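Side-chain contacts in odorant-binding protein 2a (Homo sapiens, PDB 4RUN), which binds and transports small hydrophobic volatile molecules, with higher affinity for aldehydes and large fatty acids: residues V39-L42 and N46-A49; P72-A77 and R81-L86; Q87-T92 and K129-H134; E123-F128 and I142-Q147. The protein carries 2 engineered substitutions. All blocks are in the same frame, centred on the assembly; numbering follows the deposited sequence.

From the N terminus, interaction 1 comes first and closes a short hairpin between strands 33-41 and 47-55. Interaction 2 closes a later hairpin, between strands 74-77 and 82-88, and the two touch where Leu47 CD1 packs on Phe75 CE2. Interaction 3 starts from the segment directly after interaction 2, 87-92, and spans a far longer loop to helix 122-134. Interaction 4 starts inside that loop, on earlier turns of the same helix, and finishes beyond it, so interactions 3 and 4 cross; no contact nests within another. The first two build barrel wall; interaction 3 sets helix 122-134 against the barrel, and interaction 4 joins that helix to 142-147, which pairs with strands 12-21 and 33-41.

Interaction 1: residues V39-L42 and N46-A49; sequences VTAL and NLEA
The beta hairpin of strands 33-41 and 47-55, part of the lipocalin barrel, is held close to its turn by Thr40 and Glu48, an antiparallel hydrogen-bonded pair. Thr40 N donates to Glu48 O at 2.8 Å in a nearly straight bond, and Glu48 N answers to Thr40 O at 2.9 Å, more bent at the hydrogen (133°). One step nearer the turn, Leu42 N bonds to Asn46 O at 2.8 Å.

Beyond the backbone, the Thr40 and Glu48 side chains stand abreast on one face of the sheet. Glu48 leaves with CG anti to its backbone N (chi1 -179°) and stays extended to CD, and its OE1 ends 3.4 Å from Thr40 OG1. Leu42 leans across the stem of this glutamate, its CD1 lying 3.8 Å from Glu48 CB.

The other face is apolar. Leu47 divides its two methyls: CD2 sits 3.8 Å from Ala41 CB, while CD1 reaches Val39 CG1 at 4.2 Å. Farther from the turn, Val39 CG2 meets Ala49 CB at 4.3 Å.

Both flanks continue into the sheet. Val39 is backbone-bonded to Gly12 of strand 12-21, whereas Leu47 and Ala49 bond to Met66 and Ile64 of strand 58-66; Leu47 also packs on Ile10, and Glu48 lies against Lys63 of strand 58-66.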
loop_
_atom_site.group_PDB
_atom_site.type_symbol
_atom_site.label_atom_id
_atom_site.label_comp_id
_atom_site.label_asym_id
_atom_site.label_seq_id
_atom_site.Cartn_x
_atom_site.Cartn_y
_atom_site.Cartn_z
ATOM N N VAL A 39 3.978 -11.071 1.828
ATOM C CA VAL A 39 4.459 -10.654 3.134
ATOM C C VAL A 39 4.936 -11.888 3.902
ATOM O O VAL A 39 4.174 -12.834 4.088
ATOM C CB VAL A 39 3.338 -9.929 3.912
ATOM C CG1 VAL A 39 3.832 -9.438 5.267
ATOM C CG2 VAL A 39 2.807 -8.760 3.095
ATOM N N THR A 40 6.190 -11.867 4.348
ATOM C CA THR A 40 6.778 -12.973 5.102
ATOM C C THR A 40 7.332 -12.463 6.428
ATOM O O THR A 40 7.873 -11.361 6.485
ATOM C CB THR A 40 7.914 -13.647 4.310
ATOM O OG1 THR A 40 8.844 -12.657 3.860
ATOM C CG2 THR A 40 7.368 -14.378 3.106
ATOM N N ALA A 41 7.202 -13.268 7.485
ATOM C CA ALA A 41 7.751 -12.941 8.810
ATOM C C ALA A 41 9.226 -13.329 8.889
ATOM O O ALA A 41 9.652 -14.294 8.253
ATOM C CB ALA A 41 6.965 -13.652 9.903
ATOM N N LEU A 42 9.997 -12.571 9.669
ATOM C CA LEU A 42 11.438 -12.800 9.804
ATOM C C LEU A 42 11.844 -13.020 11.265
ATOM O O LEU A 42 13.013 -12.883 11.619
ATOM C CB LEU A 42 12.206 -11.606 9.227
ATOM C CG LEU A 42 11.863 -11.223 7.782
ATOM C CD1 LEU A 42 12.536 -9.910 7.404
ATOM C CD2 LEU A 42 12.251 -12.341 6.822
ATOM N N ASN A 46 9.163 -8.846 13.043
ATOM C CA ASN A 46 9.561 -8.110 11.844
ATOM C C ASN A 46 9.098 -8.811 10.588
ATOM O O ASN A 46 9.096 -10.046 10.508
ATOM C CB ASN A 46 11.081 -7.932 11.769
ATOM C CG ASN A 46 11.625 -7.092 12.901
ATOM O OD1 ASN A 46 11.072 -7.085 13.998
ATOM N ND2 ASN A 46 12.712 -6.378 12.642
ATOM N N LEU A 47 8.733 -8.006 9.597
ATOM C CA LEU A 47 8.157 -8.518 8.370
ATOM C C LEU A 47 8.911 -8.033 7.151
ATOM O O LEU A 47 9.803 -7.188 7.231
ATOM C CB LEU A 47 6.698 -8.086 8.262
ATOM C CG LEU A 47 5.779 -8.497 9.407
ATOM C CD1 LEU A 47 4.380 -7.965 9.152
ATOM C CD2 LEU A 47 5.768 -10.011 9.592
ATOM N N GLU A 48 8.536 -8.597 6.016
ATOM C CA GLU A 48 9.107 -8.227 4.757
ATOM C C GLU A 48 8.034 -8.366 3.714
ATOM O O GLU A 48 7.370 -9.399 3.642
ATOM C CB GLU A 48 10.244 -9.163 4.441
ATOM C CG GLU A 48 10.956 -8.878 3.142
ATOM C CD GLU A 48 11.988 -9.934 2.885
ATOM O OE1 GLU A 48 11.593 -11.081 2.614
ATOM O OE2 GLU A 48 13.186 -9.623 3.004
ATOM N N ALA A 49 7.862 -7.310 2.925
ATOM C CA ALA A 49 6.902 -7.303 1.841
ATOM C C ALA A 49 7.669 -7.260 0.532
ATOM O O ALA A 49 8.595 -6.472 0.387
ATOM C CB ALA A 49 5.985 -6.097 1.962
#

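Interaction 2: residues P72-A77 and R81-L86; sequences PGKFSA and RKLIYL
Lys74 runs beside Tyr85, both heading out from the sheet in one direction, on one face of the antiparallel hairpin of strands 74-77 and 82-88 in the lipocalin barrel. The lysine is fully extended, its CG anti to the backbone N (chi1 177°), which carries its methylenes along the tyrosine: Lys74 CG is 4.0 Å from Tyr85 CE2. Farther out it crosses Leu83 at a slant, with Lys74 CE 4.1 Å from Leu83 CD2. That same methyl, Leu83 CD2, also meets Ser76 CB at 3.8 Å.

The opposite face carries Phe75, Ala77 and Ile84. Ile84 CD1 touches Ala77 CB at 3.9 Å, while Phe75 turns the edge of its ring to Ile84 O and packs on Met66 and Ile10. Between the two faces, Phe75 N donates to Ile84 O at 2.6 Å and Ile84 N returns a bond to Phe75 O at 2.7 Å.

At the turn end, a classic beta bulge sets two residues, Arg81 and Lys82, opposite the single Ala77. Arg81 NE forms a salt bridge with Asp101, and Lys82 NZ is hydrogen-bonded to a citrate, probably from the crystallisation liquor. At the other end, Leu86 N closes the pairing on Gly73 O at 2.8 Å.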
loop_
_atom_site.group_PDB
_atom_site.type_symbol
_atom_site.label_atom_id
_atom_site.label_comp_id
_atom_site.label_asym_id
_atom_site.label_seq_id
_atom_site.Cartn_x
_atom_site.Cartn_y
_atom_site.Cartn_z
ATOM N N PRO A 72 0.271 -2.401 17.737
ATOM C CA PRO A 72 -0.094 -3.388 16.722
ATOM C C PRO A 72 -0.693 -2.707 15.500
ATOM O O PRO A 72 -1.430 -1.725 15.636
ATOM C CB PRO A 72 -1.130 -4.269 17.426
ATOM C CG PRO A 72 -1.676 -3.432 18.528
ATOM C CD PRO A 72 -0.603 -2.461 18.922
ATOM N N GLY A 73 -0.352 -3.211 14.317
ATOM C CA GLY A 73 -0.796 -2.598 13.068
ATOM C C GLY A 73 0.132 -1.513 12.548
ATOM O O GLY A 73 0.086 -1.195 11.368
ATOM N N LYS A 74 0.978 -0.960 13.421
ATOM C CA LYS A 74 1.942 0.080 13.056
ATOM C C LYS A 74 3.356 -0.504 12.874
ATOM O O LYS A 74 3.873 -1.189 13.761
ATOM C CB LYS A 74 1.956 1.172 14.128
ATOM C CG LYS A 74 2.962 2.295 13.911
ATOM C CD LYS A 74 2.990 3.203 15.125
ATOM C CE LYS A 74 4.149 4.180 15.085
ATOM N NZ LYS A 74 4.472 4.631 16.466
ATOM N N PHE A 75 3.966 -0.221 11.723
ATOM C CA PHE A 75 5.320 -0.673 11.404
ATOM C C PHE A 75 6.161 0.474 10.886
ATOM O O PHE A 75 5.640 1.541 10.566
ATOM C CB PHE A 75 5.296 -1.737 10.321
ATOM C CG PHE A 75 4.571 -2.975 10.709
ATOM C CD1 PHE A 75 3.198 -3.068 10.543
ATOM C CD2 PHE A 75 5.264 -4.064 11.211
ATOM C CE1 PHE A 75 2.526 -4.232 10.882
ATOM C CE2 PHE A 75 4.605 -5.226 11.557
ATOM C CZ PHE A 75 3.235 -5.311 11.392
ATOM N N SER A 76 7.466 0.236 10.792
ATOM C CA SER A 76 8.397 1.221 10.263
ATOM C C SER A 76 9.323 0.572 9.245
ATOM O O SER A 76 9.606 -0.626 9.326
ATOM C CB SER A 76 9.202 1.860 11.400
ATOM O OG SER A 76 9.946 0.898 12.104
ATOM N N ALA A 77 9.802 1.372 8.298
ATOM C CA ALA A 77 10.684 0.877 7.245
ATOM C C ALA A 77 11.736 1.911 6.912
ATOM O O ALA A 77 11.558 3.095 7.197
ATOM C CB ALA A 77 9.884 0.529 6.008
ATOM N N ARG A 81 12.361 6.050 8.472
ATOM C CA ARG A 81 12.045 7.093 7.497
ATOM C C ARG A 81 10.545 7.046 7.149
ATOM O O ARG A 81 9.883 8.084 7.044
ATOM C CB ARG A 81 12.889 6.872 6.239
ATOM C CG ARG A 81 12.920 8.023 5.248
ATOM C CD ARG A 81 13.535 7.582 3.934
ATOM N NE ARG A 81 12.499 6.975 3.101
ATOM C CZ ARG A 81 12.682 6.019 2.196
ATOM N NH1 ARG A 81 13.883 5.515 1.955
ATOM N NH2 ARG A 81 11.630 5.564 1.509
ATOM N N LYS A 82 10.030 5.825 7.007
ATOM C CA LYS A 82 8.650 5.567 6.622
ATOM C C LYS A 82 7.896 4.839 7.745
ATOM O O LYS A 82 8.418 3.876 8.326
ATOM C CB LYS A 82 8.666 4.718 5.359
ATOM C CG LYS A 82 7.311 4.467 4.717
ATOM C CD LYS A 82 7.489 3.905 3.310
ATOM C CE LYS A 82 6.165 3.677 2.608
ATOM N NZ LYS A 82 6.345 3.238 1.192
ATOM N N LEU A 83 6.690 5.315 8.071
ATOM C CA LEU A 83 5.811 4.613 9.011
ATOM C C LEU A 83 4.621 4.069 8.256
ATOM O O LEU A 83 4.123 4.711 7.333
ATOM C CB LEU A 83 5.338 5.535 10.130
ATOM C CG LEU A 83 6.440 5.954 11.105
ATOM C CD1 LEU A 83 6.014 7.150 11.943
ATOM C CD2 LEU A 83 6.823 4.781 11.985
ATOM N N ILE A 84 4.177 2.885 8.669
ATOM C CA ILE A 84 3.208 2.083 7.933
ATOM C C ILE A 84 2.148 1.523 8.885
ATOM O O ILE A 84 2.472 0.780 9.811
ATOM C CB ILE A 84 3.912 0.898 7.243
ATOM C CG1 ILE A 84 4.858 1.386 6.147
ATOM C CG2 ILE A 84 2.901 -0.062 6.631
ATOM C CD1 ILE A 84 5.965 0.396 5.840
ATOM N N TYR A 85 0.885 1.857 8.618
ATOM C CA TYR A 85 -0.255 1.438 9.436
ATOM C C TYR A 85 -1.133 0.522 8.613
ATOM O O TYR A 85 -1.389 0.803 7.442
ATOM C CB TYR A 85 -1.090 2.644 9.869
ATOM C CG TYR A 85 -0.278 3.727 10.536
ATOM C CD1 TYR A 85 0.609 4.511 9.805
ATOM C CD2 TYR A 85 -0.380 3.958 11.891
ATOM C CE1 TYR A 85 1.366 5.495 10.406
ATOM C CE2 TYR A 85 0.376 4.949 12.503
ATOM C CZ TYR A 85 1.249 5.716 11.748
ATOM O OH TYR A 85 2.014 6.706 12.335
ATOM N N LEU A 86 -1.569 -0.578 9.213
ATOM C CA LEU A 86 -2.550 -1.453 8.594
ATOM C C LEU A 86 -3.792 -1.333 9.440
ATOM O O LEU A 86 -3.744 -1.559 10.643
ATOM C CB LEU A 86 -2.054 -2.906 8.526
ATOM C CG LEU A 86 -2.763 -3.822 7.509
ATOM C CD1 LEU A 86 -2.645 -3.272 6.092
ATOM C CD2 LEU A 86 -2.233 -5.254 7.547
#

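Interaction 3: residues Q87-T92 and K129-H134; sequences QELPGT and KKLVQH
Leu89 and Leu131 meet where the C-terminal helix of the lipocalin fold, residues 122-134, lies against the outside of the barrel. The contact is small, 118 Å² with both sides summed, and no hydrogen bond joins the two segments.

The apolar part is a meeting of methyls: Leu89 CD1 stands 3.8 Å from Leu131 CD1, and the two side chains approach at a slant. Leu131 has CG anti to its backbone N (chi1 173°), which sends the branch out from the helix toward Leu89. Val96 of the neighbouring strand 95-103 touches both leucines as well.

Polar and charged groups border it. The Gln87 side chain, which also touches Lys135, runs beside Leu131, its OE1 lying 4.4 Å from Leu131 CD1, a van der Waals neighbour at most. Gln87 itself remains in the sheet through backbone bonding to Val96. Along the surface of the helix, Lys130 pairs with Glu127 in a salt bridge.

Backbone bonds keep each partner in shape. After Leu89 the chain makes a type II beta turn through to Thr92, closed by a weak Thr92 N to Leu89 O bond of 3.4 Å; Gly91 takes the positive phi (86°) that such a turn asks for. On the helix, Gln133 N bonds to Lys129 O at 2.9 Å.

A last group is the packing of the second methyl of Leu89, which turns to the preceding helical turns: Leu89 CD2 lies 3.7 Å from Ala124 O.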
loop_
_atom_site.group_PDB
_atom_site.type_symbol
_atom_site.label_atom_id
_atom_site.label_comp_id
_atom_site.label_asym_id
_atom_site.label_seq_id
_atom_site.Cartn_x
_atom_site.Cartn_y
_atom_site.Cartn_z
ATOM N N GLN A 87 -4.897 -0.951 8.810
ATOM C CA GLN A 87 -6.166 -0.757 9.508
ATOM C C GLN A 87 -7.260 -1.531 8.792
ATOM O O GLN A 87 -7.281 -1.595 7.565
ATOM C CB GLN A 87 -6.560 0.715 9.537
ATOM C CG GLN A 87 -5.488 1.673 10.039
ATOM C CD GLN A 87 -5.879 3.128 9.814
ATOM O OE1 GLN A 87 -7.071 3.460 9.749
ATOM N NE2 GLN A 87 -4.879 4.004 9.697
ATOM N N GLU A 88 -8.164 -2.113 9.569
ATOM C CA GLU A 88 -9.318 -2.805 9.022
ATOM C C GLU A 88 -10.213 -1.739 8.382
ATOM O O GLU A 88 -10.372 -0.647 8.930
ATOM C CB GLU A 88 -10.016 -3.639 10.116
ATOM C CG GLU A 88 -10.368 -5.037 9.639
ATOM C CD GLU A 88 -10.642 -6.025 10.761
ATOM O OE1 GLU A 88 -10.311 -5.731 11.923
ATOM O OE2 GLU A 88 -11.213 -7.095 10.482
ATOM N N LEU A 89 -10.698 -2.008 7.173
ATOM C CA LEU A 89 -11.626 -1.104 6.510
ATOM C C LEU A 89 -13.037 -1.606 6.843
ATOM O O LEU A 89 -13.497 -2.616 6.293
ATOM C CB LEU A 89 -11.392 -1.074 5.004
ATOM C CG LEU A 89 -12.249 -0.075 4.221
ATOM C CD1 LEU A 89 -12.041 1.358 4.714
ATOM C CD2 LEU A 89 -11.933 -0.171 2.735
ATOM N N PRO A 90 -13.729 -0.910 7.758
ATOM C CA PRO A 90 -15.027 -1.394 8.230
ATOM C C PRO A 90 -16.104 -1.582 7.154
ATOM O O PRO A 90 -16.175 -0.818 6.188
ATOM C CB PRO A 90 -15.457 -0.315 9.226
ATOM C CG PRO A 90 -14.195 0.348 9.653
ATOM C CD PRO A 90 -13.337 0.348 8.425
ATOM N N GLY A 91 -16.934 -2.602 7.344
ATOM C CA GLY A 91 -18.028 -2.907 6.429
ATOM C C GLY A 91 -17.627 -3.773 5.259
ATOM O O GLY A 91 -18.432 -4.061 4.370
ATOM N N THR A 92 -16.373 -4.192 5.251
ATOM C CA THR A 92 -15.883 -5.050 4.190
ATOM C C THR A 92 -14.761 -5.898 4.770
ATOM O O THR A 92 -14.441 -5.810 5.970
ATOM C CB THR A 92 -15.413 -4.248 2.952
ATOM O OG1 THR A 92 -14.753 -5.131 2.037
ATOM C CG2 THR A 92 -14.470 -3.153 3.356
ATOM N N LYS A 129 -12.682 5.503 -0.221
ATOM C CA LYS A 129 -12.784 6.919 -0.547
ATOM C C LYS A 129 -13.187 7.726 0.683
ATOM O O LYS A 129 -12.545 8.717 1.008
ATOM C CB LYS A 129 -13.808 7.093 -1.658
ATOM C CG LYS A 129 -14.129 8.513 -2.065
ATOM C CD LYS A 129 -15.062 8.461 -3.272
ATOM C CE LYS A 129 -15.971 9.674 -3.367
ATOM N NZ LYS A 129 -17.150 9.403 -4.241
ATOM N N LYS A 130 -14.262 7.309 1.343
ATOM C CA LYS A 130 -14.730 7.948 2.590
ATOM C C LYS A 130 -13.623 8.061 3.625
ATOM O O LYS A 130 -13.444 9.105 4.234
ATOM C CB LYS A 130 -15.877 7.143 3.215
ATOM C CG LYS A 130 -17.180 7.180 2.454
ATOM C CD LYS A 130 -18.045 5.996 2.873
ATOM C CE LYS A 130 -19.528 6.265 2.670
ATOM N NZ LYS A 130 -20.240 5.026 2.251
ATOM N N LEU A 131 -12.905 6.968 3.850
ATOM C CA LEU A 131 -11.844 6.960 4.849
ATOM C C LEU A 131 -10.689 7.864 4.403
ATOM O O LEU A 131 -10.107 8.611 5.189
ATOM C CB LEU A 131 -11.354 5.534 5.091
ATOM C CG LEU A 131 -10.119 5.360 5.995
ATOM C CD1 LEU A 131 -10.103 3.965 6.621
ATOM C CD2 LEU A 131 -8.810 5.638 5.251
ATOM N N VAL A 132 -10.373 7.786 3.126
ATOM C CA VAL A 132 -9.343 8.617 2.527
ATOM C C VAL A 132 -9.622 10.109 2.731
ATOM O O VAL A 132 -8.721 10.857 3.101
ATOM C CB VAL A 132 -9.183 8.243 1.033
ATOM C CG1 VAL A 132 -8.660 9.405 0.201
ATOM C CG2 VAL A 132 -8.262 7.044 0.925
ATOM N N GLN A 133 -10.864 10.527 2.508
ATOM C CA GLN A 133 -11.263 11.928 2.655
ATOM C C GLN A 133 -11.215 12.418 4.100
ATOM O O GLN A 133 -10.898 13.584 4.358
ATOM C CB GLN A 133 -12.664 12.129 2.099
ATOM C CG GLN A 133 -12.741 11.947 0.594
ATOM C CD GLN A 133 -14.165 11.918 0.077
ATOM O OE1 GLN A 133 -15.050 11.309 0.696
ATOM N NE2 GLN A 133 -14.396 12.562 -1.070
ATOM N N HIS A 134 -11.570 11.523 5.024
ATOM C CA HIS A 134 -11.467 11.751 6.475
ATOM C C HIS A 134 -10.059 12.207 6.830
ATOM O O HIS A 134 -9.887 13.121 7.633
ATOM C CB HIS A 134 -11.829 10.447 7.222
ATOM C CG HIS A 134 -11.913 10.562 8.719
ATOM N ND1 HIS A 134 -11.187 9.740 9.559
ATOM C CD2 HIS A 134 -12.655 11.358 9.528
ATOM C CE1 HIS A 134 -11.458 10.041 10.815
ATOM N NE2 HIS A 134 -12.344 11.021 10.824
#

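Interaction 4: residues E123-F128 and I142-Q147; sequences EALEEF and IFMPLQ
Leu125 and Met144 meet end to end, with Leu125 CD1 3.6 Å from Met144 CE and 4.1 Å from Met144 SD. A bend about the last torsion of Met144 (chi3 64°) turns its methyl out of the line of the chain. The second pair is Phe128 with Ile142: the two side chains pass each other head to tail, and Ile142 CG2 comes to the ring edge, near its plane, 4.0 Å from Phe128 CE2.

Leu125 and Phe128 stand three residues apart on helix 122-134, which puts them on one flank of it. A backbone bond from Phe128 N to Ala124 O at 3.0 Å belongs to that helix. Ile142 CD1 also lies 3.8 Å from Lys129 CA.

Behind this layer lies the barrel wall of the lipocalin. Ala18 and Leu113 each touch both Leu125 and Phe128, while Ile142 packs on Val20, and Phe143 is backbone-bonded to Met19 of strand 12-21. With no hydrogen bond between the segments, helix and C-terminal segment are joined here by apolar packing that is buried at Phe128 and more open at Met144, and depends on fit of shape more than on bond direction.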
loop_
_atom_site.group_PDB
_atom_site.type_symbol
_atom_site.label_atom_id
_atom_site.label_comp_id
_atom_site.label_asym_id
_atom_site.label_seq_id
_atom_site.Cartn_x
_atom_site.Cartn_y
_atom_site.Cartn_z
ATOM N N GLU A 123 -18.528 -1.178 -3.280
ATOM C CA GLU A 123 -18.842 -0.672 -1.945
ATOM C C GLU A 123 -17.556 -0.544 -1.130
ATOM O O GLU A 123 -17.405 0.382 -0.351
ATOM C CB GLU A 123 -19.874 -1.560 -1.233
ATOM C CG GLU A 123 -20.626 -0.840 -0.119
ATOM C CD GLU A 123 -21.882 -1.579 0.375
ATOM O OE1 GLU A 123 -22.017 -2.815 0.168
ATOM O OE2 GLU A 123 -22.758 -0.906 0.976
ATOM N N ALA A 124 -16.609 -1.438 -1.357
ATOM C CA ALA A 124 -15.322 -1.354 -0.702
ATOM C C ALA A 124 -14.491 -0.145 -1.178
ATOM O O ALA A 124 -13.847 0.540 -0.376
ATOM C CB ALA A 124 -14.564 -2.638 -0.931
ATOM N N LEU A 125 -14.541 0.140 -2.475
ATOM C CA LEU A 125 -13.875 1.318 -3.008
ATOM C C LEU A 125 -14.462 2.581 -2.435
ATOM O O LEU A 125 -13.762 3.570 -2.259
ATOM C CB LEU A 125 -13.992 1.368 -4.539
ATOM C CG LEU A 125 -13.138 0.369 -5.318
ATOM C CD1 LEU A 125 -13.420 0.469 -6.808
ATOM C CD2 LEU A 125 -11.669 0.627 -5.038
ATOM N N GLU A 126 -15.759 2.562 -2.178
ATOM C CA GLU A 126 -16.431 3.713 -1.614
ATOM C C GLU A 126 -16.052 3.975 -0.160
ATOM O O GLU A 126 -15.922 5.126 0.252
ATOM C CB GLU A 126 -17.930 3.489 -1.663
ATOM C CG GLU A 126 -18.682 4.704 -2.121
ATOM C CD GLU A 126 -18.494 4.937 -3.591
ATOM O OE1 GLU A 126 -18.947 4.075 -4.361
ATOM O OE2 GLU A 126 -17.903 5.962 -3.958
ATOM N N GLU A 127 -15.934 2.911 0.622
ATOM C CA GLU A 127 -15.496 3.043 2.017
ATOM C C GLU A 127 -14.063 3.561 2.072
ATOM O O GLU A 127 -13.726 4.373 2.935
ATOM C CB GLU A 127 -15.577 1.706 2.754
ATOM C CG GLU A 127 -16.986 1.230 2.996
ATOM C CD GLU A 127 -17.791 2.220 3.803
ATOM O OE1 GLU A 127 -18.901 2.568 3.336
ATOM O OE2 GLU A 127 -17.324 2.644 4.890
ATOM N N PHE A 128 -13.244 3.083 1.133
ATOM C CA PHE A 128 -11.890 3.554 0.971
ATOM C C PHE A 128 -11.851 5.049 0.707
ATOM O O PHE A 128 -11.100 5.770 1.338
ATOM C CB PHE A 128 -11.243 2.831 -0.188
ATOM C CG PHE A 128 -9.818 3.229 -0.426
ATOM C CD1 PHE A 128 -8.867 2.997 0.545
ATOM C CD2 PHE A 128 -9.424 3.801 -1.628
ATOM C CE1 PHE A 128 -7.548 3.330 0.333
ATOM C CE2 PHE A 128 -8.098 4.140 -1.850
ATOM C CZ PHE A 128 -7.161 3.897 -0.860
ATOM N N ILE A 142 -7.607 9.318 -6.362
ATOM C CA ILE A 142 -7.703 7.874 -6.171
ATOM C C ILE A 142 -7.635 7.199 -7.528
ATOM O O ILE A 142 -8.405 7.507 -8.420
ATOM C CB ILE A 142 -8.998 7.424 -5.460
ATOM C CG1 ILE A 142 -9.082 8.048 -4.067
ATOM C CG2 ILE A 142 -9.048 5.895 -5.363
ATOM C CD1 ILE A 142 -10.341 7.701 -3.304
ATOM N N PHE A 143 -6.725 6.250 -7.660
ATOM C CA PHE A 143 -6.494 5.574 -8.924
ATOM C C PHE A 143 -6.308 4.089 -8.614
ATOM O O PHE A 143 -6.010 3.700 -7.473
ATOM C CB PHE A 143 -5.311 6.234 -9.667
ATOM C CG PHE A 143 -3.978 6.056 -8.997
ATOM C CD1 PHE A 143 -3.528 6.975 -8.058
ATOM C CD2 PHE A 143 -3.151 4.985 -9.329
ATOM C CE1 PHE A 143 -2.286 6.815 -7.454
ATOM C CE2 PHE A 143 -1.908 4.819 -8.730
ATOM C CZ PHE A 143 -1.471 5.736 -7.796
ATOM N N MET A 144 -6.546 3.259 -9.618
ATOM C CA MET A 144 -6.604 1.821 -9.416
ATOM C C MET A 144 -5.692 1.114 -10.387
ATOM O O MET A 144 -6.044 0.887 -11.548
ATOM C CB MET A 144 -8.038 1.344 -9.577
ATOM C CG MET A 144 -8.996 2.068 -8.646
ATOM S SD MET A 144 -10.636 1.965 -9.342
ATOM C CE MET A 144 -10.894 0.191 -9.287
ATOM N N PRO A 145 -4.502 0.756 -9.917
ATOM C CA PRO A 145 -3.596 0.172 -10.897
ATOM C C PRO A 145 -4.023 -1.216 -11.344
ATOM O O PRO A 145 -4.796 -1.876 -10.662
ATOM C CB PRO A 145 -2.255 0.142 -10.168
ATOM C CG PRO A 145 -2.596 0.156 -8.726
ATOM C CD PRO A 145 -3.887 0.914 -8.591
ATOM N N LEU A 146 -3.564 -1.621 -12.517
ATOM C CA LEU A 146 -3.885 -2.930 -13.066
ATOM C C LEU A 146 -3.202 -3.993 -12.238
ATOM O O LEU A 146 -2.019 -3.863 -11.935
ATOM C CB LEU A 146 -3.403 -3.009 -14.495
ATOM C CG LEU A 146 -4.319 -2.347 -15.515
ATOM C CD1 LEU A 146 -3.626 -2.426 -16.876
ATOM C CD2 LEU A 146 -5.713 -2.978 -15.520
ATOM N N GLN A 147 -3.947 -5.018 -11.825
ATOM C CA GLN A 147 -3.355 -6.106 -11.058
ATOM C C GLN A 147 -2.775 -7.128 -12.013
ATOM O O GLN A 147 -3.443 -7.540 -12.953
ATOM C CB GLN A 147 -4.370 -6.759 -10.136
ATOM C CG GLN A 147 -3.697 -7.462 -8.953
ATOM C CD GLN A 147 -3.603 -6.578 -7.725
ATOM O OE1 GLN A 147 -2.529 -6.427 -7.116
ATOM N NE2 GLN A 147 -4.738 -5.993 -7.338
#